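Local coordinates for citrate synthase (Metallosphaera sedula, PDB 6ABW), which probably catalyses the condensation of oxaloacetate with acetyl-CoA and water to citrate and CoA in the tricarboxylic acid cycle, and binds acetyl-CoA, at residues K26-T31 with V358-E363; T201-V206 with V218-A223. One frame throughout, in Å; residues are numbered along the deposited sequence.

Contact 1: residues K26-T31 with V358-E363; sequences KTTSLT and VIEYVE
Glu360 reaches from its helix into the bend where the chain leaves strand 24-28, and both of its carboxylate oxygens are gripped there. OE2 forms a salt bridge with Lys26 NZ at 2.6 Å and, on its syn lone pair, accepts a hydrogen bond from Thr28 OG1 at 2.7 Å. OE1, also through its syn lone pair, takes the backbone N-H of Ser29, with Ser29 N 2.8 Å away and the bond nearly straight at 167°. Thr28 OG1 works twice: placed anti to its own backbone N (chi1 -169°), it donates to the carboxylate and accepts from Leu30 N at 3.1 Å, closing an ST turn that shapes the bend around the acid. Lys26 bends at its last two torsions, so that its chain crosses that of Glu360 at about a right angle and its NZ ends on OE2; NZ also bonds His357 ND1 and, weakly, the carbonyl of Thr27. Farther out come van der Waals contacts. Leu30 slides past the Glu360 chain in the opposite direction, its CD1 3.7 Å from Glu360 OE2. Lys26 CE makes an apolar contact with Tyr361 CB at 4.0 Å, and Lys26 CB sits at the edge of the Tyr361 ring, whose hydroxyl bonds the carbonyl of Arg367. Residues 26-28 also pair in parallel with a strand of the second subunit. With a lysine, a hydroxyl and a peptide N-H all directed at it, the Glu360 carboxylate is probably held ionised, and its rotation is fixed by bonds to both oxygens, tying the N-terminal strand to the long C-terminal helix 342-365.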
ATOM      1  N   LYS A  26       9.378 -13.427   9.977  1.00 28.70           N
ATOM      2  CA  LYS A  26       8.312 -14.018  10.756  1.00 27.87           C
ATOM      3  C   LYS A  26       8.482 -15.537  10.750  1.00 27.03           C
ATOM      4  O   LYS A  26       9.260 -16.093   9.947  1.00 29.17           O
ATOM      5  CB  LYS A  26       6.905 -13.601  10.196  1.00 28.43           C
ATOM      6  CG  LYS A  26       6.533 -14.273   8.862  1.00 28.52           C
ATOM      7  CD  LYS A  26       5.258 -13.699   8.237  1.00 28.98           C
ATOM      8  CE  LYS A  26       3.955 -14.012   8.967  1.00 30.05           C
ATOM      9  NZ  LYS A  26       3.393 -15.337   8.706  1.00 29.46           N
ATOM     10  N   THR A  27       7.753 -16.205  11.635  1.00 26.63           N
ATOM     11  CA  THR A  27       7.539 -17.632  11.516  1.00 27.16           C
ATOM     12  C   THR A  27       6.244 -17.863  10.758  1.00 25.58           C
ATOM     13  O   THR A  27       5.388 -16.987  10.714  1.00 25.63           O
ATOM     14  CB  THR A  27       7.411 -18.305  12.891  1.00 28.98           C
ATOM     15  OG1 THR A  27       6.235 -17.824  13.535  1.00 31.04           O
ATOM     16  CG2 THR A  27       8.608 -17.997  13.743  1.00 28.78           C
ATOM     17  N   THR A  28       6.101 -19.032  10.147  1.00 22.48           N
ATOM     18  CA  THR A  28       4.862 -19.393   9.533  1.00 20.18           C
ATOM     19  C   THR A  28       4.584 -20.866   9.662  1.00 20.68           C
ATOM     20  O   THR A  28       5.515 -21.645   9.728  1.00 22.67           O
ATOM     21  CB  THR A  28       4.799 -18.937   8.011  1.00 18.93           C
ATOM     22  OG1 THR A  28       3.481 -19.095   7.544  1.00 20.29           O
ATOM     23  CG2 THR A  28       5.715 -19.781   7.093  1.00 21.57           C
ATOM     24  N   SER A  29       3.305 -21.213   9.667  1.00 19.86           N
ATOM     25  CA  SER A  29       2.814 -22.578   9.562  1.00 20.59           C
ATOM     26  C   SER A  29       2.079 -22.828   8.269  1.00 19.61           C
ATOM     27  O   SER A  29       1.511 -23.876   8.068  1.00 20.23           O
ATOM     28  CB  SER A  29       1.886 -22.922  10.747  1.00 23.78           C
ATOM     29  OG  SER A  29       2.620 -22.750  11.916  1.00 26.10           O
ATOM     30  N   LEU A  30       2.187 -21.904   7.333  1.00 16.37           N
ATOM     31  CA  LEU A  30       1.406 -21.931   6.121  1.00 18.74           C
ATOM     32  C   LEU A  30       2.037 -22.773   5.029  1.00 19.22           C
ATOM     33  O   LEU A  30       1.360 -23.654   4.464  1.00 22.04           O
ATOM     34  CB  LEU A  30       1.188 -20.499   5.587  1.00 19.81           C
ATOM     35  CG  LEU A  30       0.320 -19.565   6.477  1.00 21.77           C
ATOM     36  CD1 LEU A  30       0.351 -18.115   5.928  1.00 23.64           C
ATOM     37  CD2 LEU A  30      -1.108 -20.075   6.624  1.00 24.12           C
ATOM     38  N   THR A  31       3.283 -22.458   4.689  1.00 17.68           N
ATOM     39  CA  THR A  31       3.866 -22.925   3.441  1.00 16.97           C
ATOM     40  C   THR A  31       5.275 -23.411   3.721  1.00 15.55           C
ATOM     41  O   THR A  31       6.066 -22.678   4.351  1.00 14.59           O
ATOM     42  CB  THR A  31       3.910 -21.781   2.387  1.00 19.15           C
ATOM     43  OG1 THR A  31       2.576 -21.270   2.235  1.00 23.04           O
ATOM     44  CG2 THR A  31       4.282 -22.257   1.124  1.00 17.93           C
ATOM     45  N   VAL A 358      -0.940 -12.097   7.161  1.00 11.30           N
ATOM     46  CA  VAL A 358      -1.131 -10.966   8.019  1.00 11.02           C
ATOM     47  C   VAL A 358      -1.882 -11.398   9.294  1.00 11.18           C
ATOM     48  O   VAL A 358      -1.526 -10.909  10.362  1.00 12.82           O
ATOM     49  CB  VAL A 358      -1.765  -9.715   7.387  1.00 11.14           C
ATOM     50  CG1 VAL A 358      -0.807  -9.192   6.299  1.00 11.49           C
ATOM     51  CG2 VAL A 358      -3.137  -9.934   6.830  1.00 13.31           C
ATOM     52  N   ILE A 359      -2.808 -12.335   9.182  1.00 10.60           N
ATOM     53  CA  ILE A 359      -3.571 -12.815  10.348  1.00 11.57           C
ATOM     54  C   ILE A 359      -2.596 -13.503  11.289  1.00 13.17           C
ATOM     55  O   ILE A 359      -2.580 -13.215  12.464  1.00 13.95           O
ATOM     56  CB  ILE A 359      -4.732 -13.697   9.987  1.00 11.33           C
ATOM     57  CG1 ILE A 359      -5.798 -12.905   9.288  1.00 10.74           C
ATOM     58  CG2 ILE A 359      -5.307 -14.424  11.246  1.00 12.49           C
ATOM     59  CD1 ILE A 359      -6.873 -13.697   8.682  1.00 11.31           C
ATOM     60  N   GLU A 360      -1.723 -14.349  10.752  1.00 13.36           N
ATOM     61  CA  GLU A 360      -0.675 -15.020  11.565  1.00 16.65           C
ATOM     62  C   GLU A 360       0.199 -14.033  12.246  1.00 16.99           C
ATOM     63  O   GLU A 360       0.513 -14.147  13.462  1.00 17.56           O
ATOM     64  CB  GLU A 360       0.244 -15.869  10.689  1.00 20.12           C
ATOM     65  CG  GLU A 360       0.118 -17.337  10.770  1.00 25.78           C
ATOM     66  CD  GLU A 360       1.275 -18.071  10.007  1.00 29.98           C
ATOM     67  OE1 GLU A 360       1.397 -19.286  10.278  1.00 31.60           O
ATOM     68  OE2 GLU A 360       2.030 -17.446   9.168  1.00 24.32           O
ATOM     69  N   TYR A 361       0.618 -13.017  11.487  1.00 15.33           N
ATOM     70  CA  TYR A 361       1.478 -12.002  12.010  1.00 16.95           C
ATOM     71  C   TYR A 361       0.848 -11.159  13.129  1.00 15.55           C
ATOM     72  O   TYR A 361       1.490 -10.951  14.177  1.00 20.71           O
ATOM     73  CB  TYR A 361       2.022 -11.126  10.870  1.00 19.63           C
ATOM     74  CG  TYR A 361       3.032 -10.132  11.330  1.00 22.24           C
ATOM     75  CD1 TYR A 361       4.357 -10.494  11.535  1.00 27.52           C
ATOM     76  CD2 TYR A 361       2.647  -8.832  11.574  1.00 28.58           C
ATOM     77  CE1 TYR A 361       5.294  -9.540  11.956  1.00 33.16           C
ATOM     78  CE2 TYR A 361       3.544  -7.883  12.017  1.00 34.57           C
ATOM     79  CZ  TYR A 361       4.874  -8.223  12.207  1.00 39.68           C
ATOM     80  OH  TYR A 361       5.735  -7.211  12.665  1.00 44.07           O
ATOM     81  N   VAL A 362      -0.368 -10.672  12.921  1.00 15.10           N
ATOM     82  CA  VAL A 362      -1.013  -9.796  13.886  1.00 16.42           C
ATOM     83  C   VAL A 362      -1.305 -10.647  15.157  1.00 18.73           C
ATOM     84  O   VAL A 362      -1.111 -10.149  16.291  1.00 19.22           O
ATOM     85  CB  VAL A 362      -2.304  -9.173  13.339  1.00 15.69           C
ATOM     86  CG1 VAL A 362      -3.098  -8.509  14.413  1.00 18.31           C
ATOM     87  CG2 VAL A 362      -2.007  -8.121  12.213  1.00 16.58           C
ATOM     88  N   GLU A 363      -1.784 -11.875  14.964  1.00 15.77           N
ATOM     89  CA  GLU A 363      -2.265 -12.664  16.136  1.00 20.32           C
ATOM     90  C   GLU A 363      -1.116 -13.173  16.969  1.00 24.68           C
ATOM     91  O   GLU A 363      -1.271 -13.337  18.148  1.00 27.61           O
ATOM     92  CB  GLU A 363      -3.206 -13.766  15.714  1.00 19.78           C
ATOM     93  CG  GLU A 363      -4.538 -13.253  15.262  1.00 19.31           C
ATOM     94  CD  GLU A 363      -5.539 -14.363  14.945  1.00 18.88           C
ATOM     95  OE1 GLU A 363      -5.152 -15.581  15.171  1.00 20.64           O
ATOM     96  OE2 GLU A 363      -6.699 -14.100  14.449  1.00 17.89           O
TER

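Contact 2: residues T201-V206 with V218-A223; sequences TTAALV and VVAALA
Ala203 and Ala220 meet methyl to methyl where helices 199-208 and 214-225 pack, with Ala203 CB 4.0 Å from Ala220 CB. One residue further along each chain, Ala204 and Ala221 form a second methyl pair, CB to CB 4.3 Å, and their CA atoms come within 5.2 Å. These apolar contacts carry the interface; no hydrogen bond crosses it. Methyl-to-backbone packing fills in the rest: Ala203 CB rests on the carbonyl of Ala220, 3.5 Å from its O, while Ala220 CB lies 3.8 Å from Ala203 O. The methyls of Ala203 and Ala220 thus each lean on the other helix's main chain, which is possible because the side chains at the interface end at CB. The axes consequently approach to 7.3 Å, with the helices running in roughly opposite directions at 146°. Beside this seam, Ala221 also touches Trp354 of helix 342-365. The second subunit is close as well: Ala203 packs on its Val206, and Val219 meets its Val219. The arrangement is a closely packed, roughly antiparallel helical hairpin with alanines along the seam, set within the largely helical citrate synthase fold, and the pair contributes to the dimer interface.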
ATOM      1  N   THR A 201       3.851  -9.499  -0.082  1.00  9.41           N
ATOM      2  CA  THR A 201       3.544 -10.026   1.232  1.00 11.12           C
ATOM      3  C   THR A 201       4.220  -9.135   2.277  1.00 10.54           C
ATOM      4  O   THR A 201       3.591  -8.795   3.284  1.00 11.27           O
ATOM      5  CB  THR A 201       3.980 -11.515   1.351  1.00 11.09           C
ATOM      6  OG1 THR A 201       3.347 -12.290   0.327  1.00 12.32           O
ATOM      7  CG2 THR A 201       3.564 -12.098   2.678  1.00 11.74           C
ATOM      8  N   THR A 202       5.449  -8.714   2.026  1.00 10.12           N
ATOM      9  CA  THR A 202       6.163  -7.821   2.940  1.00 10.50           C
ATOM     10  C   THR A 202       5.390  -6.485   3.160  1.00 10.11           C
ATOM     11  O   THR A 202       5.227  -6.070   4.291  1.00  8.54           O
ATOM     12  CB  THR A 202       7.588  -7.575   2.471  1.00 11.47           C
ATOM     13  OG1 THR A 202       8.284  -8.811   2.308  1.00 13.04           O
ATOM     14  CG2 THR A 202       8.345  -6.694   3.426  1.00 12.26           C
ATOM     15  N   ALA A 203       4.873  -5.878   2.071  1.00  9.47           N
ATOM     16  CA  ALA A 203       4.079  -4.656   2.208  1.00  9.59           C
ATOM     17  C   ALA A 203       2.836  -4.883   3.033  1.00  9.42           C
ATOM     18  O   ALA A 203       2.473  -4.030   3.850  1.00 10.80           O
ATOM     19  CB  ALA A 203       3.719  -4.088   0.859  1.00  9.45           C
ATOM     20  N   ALA A 204       2.169  -6.002   2.816  1.00  8.76           N
ATOM     21  CA  ALA A 204       0.990  -6.380   3.632  1.00  9.46           C
ATOM     22  C   ALA A 204       1.361  -6.477   5.104  1.00 10.42           C
ATOM     23  O   ALA A 204       0.644  -5.943   5.894  1.00 10.54           O
ATOM     24  CB  ALA A 204       0.345  -7.635   3.151  1.00  8.89           C
ATOM     25  N   LEU A 205       2.489  -7.113   5.428  1.00 10.57           N
ATOM     26  CA  LEU A 205       2.929  -7.278   6.770  1.00 11.07           C
ATOM     27  C   LEU A 205       3.254  -5.946   7.453  1.00 10.28           C
ATOM     28  O   LEU A 205       2.814  -5.686   8.558  1.00  9.79           O
ATOM     29  CB  LEU A 205       4.105  -8.243   6.821  1.00 12.07           C
ATOM     30  CG  LEU A 205       3.785  -9.691   6.443  1.00 12.79           C
ATOM     31  CD1 LEU A 205       5.109 -10.482   6.321  1.00 15.33           C
ATOM     32  CD2 LEU A 205       2.908 -10.381   7.491  1.00 13.06           C
ATOM     33  N   VAL A 206       3.945  -5.061   6.748  1.00 10.59           N
ATOM     34  CA  VAL A 206       4.239  -3.734   7.258  1.00 11.62           C
ATOM     35  C   VAL A 206       2.960  -2.955   7.572  1.00 10.47           C
ATOM     36  O   VAL A 206       2.826  -2.303   8.597  1.00 11.05           O
ATOM     37  CB  VAL A 206       5.052  -2.910   6.238  1.00 12.01           C
ATOM     38  CG1 VAL A 206       5.243  -1.474   6.736  1.00 13.71           C
ATOM     39  CG2 VAL A 206       6.405  -3.536   6.116  1.00 13.00           C
ATOM     40  N   VAL A 218      -4.103  -5.699   1.822  1.00  7.77           N
ATOM     41  CA  VAL A 218      -4.133  -6.092   0.411  1.00  7.95           C
ATOM     42  C   VAL A 218      -3.841  -4.910  -0.532  1.00  7.30           C
ATOM     43  O   VAL A 218      -3.170  -5.094  -1.542  1.00  7.35           O
ATOM     44  CB  VAL A 218      -5.439  -6.857   0.061  1.00  8.30           C
ATOM     45  CG1 VAL A 218      -5.514  -7.172  -1.401  1.00  8.69           C
ATOM     46  CG2 VAL A 218      -5.435  -8.119   0.878  1.00  9.14           C
ATOM     47  N   VAL A 219      -4.323  -3.717  -0.254  1.00  7.55           N
ATOM     48  CA  VAL A 219      -3.988  -2.530  -1.063  1.00  7.25           C
ATOM     49  C   VAL A 219      -2.466  -2.365  -1.156  1.00  6.91           C
ATOM     50  O   VAL A 219      -1.919  -2.179  -2.269  1.00  7.16           O
ATOM     51  CB  VAL A 219      -4.632  -1.237  -0.525  1.00  8.37           C
ATOM     52  CG1 VAL A 219      -4.110   0.016  -1.180  1.00  8.17           C
ATOM     53  CG2 VAL A 219      -6.087  -1.352  -0.709  1.00  8.66           C
ATOM     54  N   ALA A 220      -1.795  -2.465  -0.018  1.00  6.80           N
ATOM     55  CA  ALA A 220      -0.351  -2.316  -0.035  1.00  7.05           C
ATOM     56  C   ALA A 220       0.366  -3.445  -0.843  1.00  6.99           C
ATOM     57  O   ALA A 220       1.336  -3.211  -1.583  1.00  6.86           O
ATOM     58  CB  ALA A 220       0.178  -2.287   1.371  1.00  7.40           C
ATOM     59  N   ALA A 221      -0.123  -4.654  -0.682  1.00  6.65           N
ATOM     60  CA  ALA A 221       0.358  -5.767  -1.469  1.00  6.53           C
ATOM     61  C   ALA A 221       0.237  -5.551  -2.939  1.00  6.79           C
ATOM     62  O   ALA A 221       1.211  -5.759  -3.710  1.00  6.14           O
ATOM     63  CB  ALA A 221      -0.300  -7.074  -1.028  1.00  7.01           C
ATOM     64  N   LEU A 222      -0.935  -5.063  -3.364  1.00  6.81           N
ATOM     65  CA  LEU A 222      -1.132  -4.739  -4.753  1.00  7.40           C
ATOM     66  C   LEU A 222      -0.324  -3.591  -5.301  1.00  7.53           C
ATOM     67  O   LEU A 222       0.132  -3.641  -6.442  1.00  7.65           O
ATOM     68  CB  LEU A 222      -2.606  -4.479  -5.006  1.00  7.61           C
ATOM     69  CG  LEU A 222      -3.563  -5.681  -4.810  1.00  7.56           C
ATOM     70  CD1 LEU A 222      -4.960  -5.113  -4.689  1.00  7.91           C
ATOM     71  CD2 LEU A 222      -3.508  -6.700  -5.943  1.00  8.26           C
ATOM     72  N   ALA A 223      -0.101  -2.581  -4.462  1.00  7.78           N
ATOM     73  CA  ALA A 223       0.814  -1.484  -4.788  1.00  7.82           C
ATOM     74  C   ALA A 223       2.212  -2.009  -5.102  1.00  7.66           C
ATOM     75  O   ALA A 223       2.836  -1.603  -6.080  1.00  8.12           O
ATOM     76  CB  ALA A 223       0.903  -0.459  -3.642  1.00  8.09           C
TER

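In the fold
Helix 342-365 joins the two contacts, whose centres are 14 Å apart. Its Tyr361, which takes part in contact 1, packs through CB on Leu205 CD2 in segment 201-206 at 3.6 Å, and Val358 CG1 in segment 358-363 comes equally close to the carbonyl oxygen of Ala204. Lys26 adds a direct link from the strand, its CD 3.7 Å from Leu205 CD1. Helix 199-208 thus packs against both helix 342-365 and helix 214-225, and Trp354 of helix 342-365 reaches the latter too. Both contacts touch the second subunit. Neither forms part of the acetyl-CoA site, which includes Arg264, Leu265, Gly267 and Phe268, or contains the predicted active-site residues His270 and Asp325.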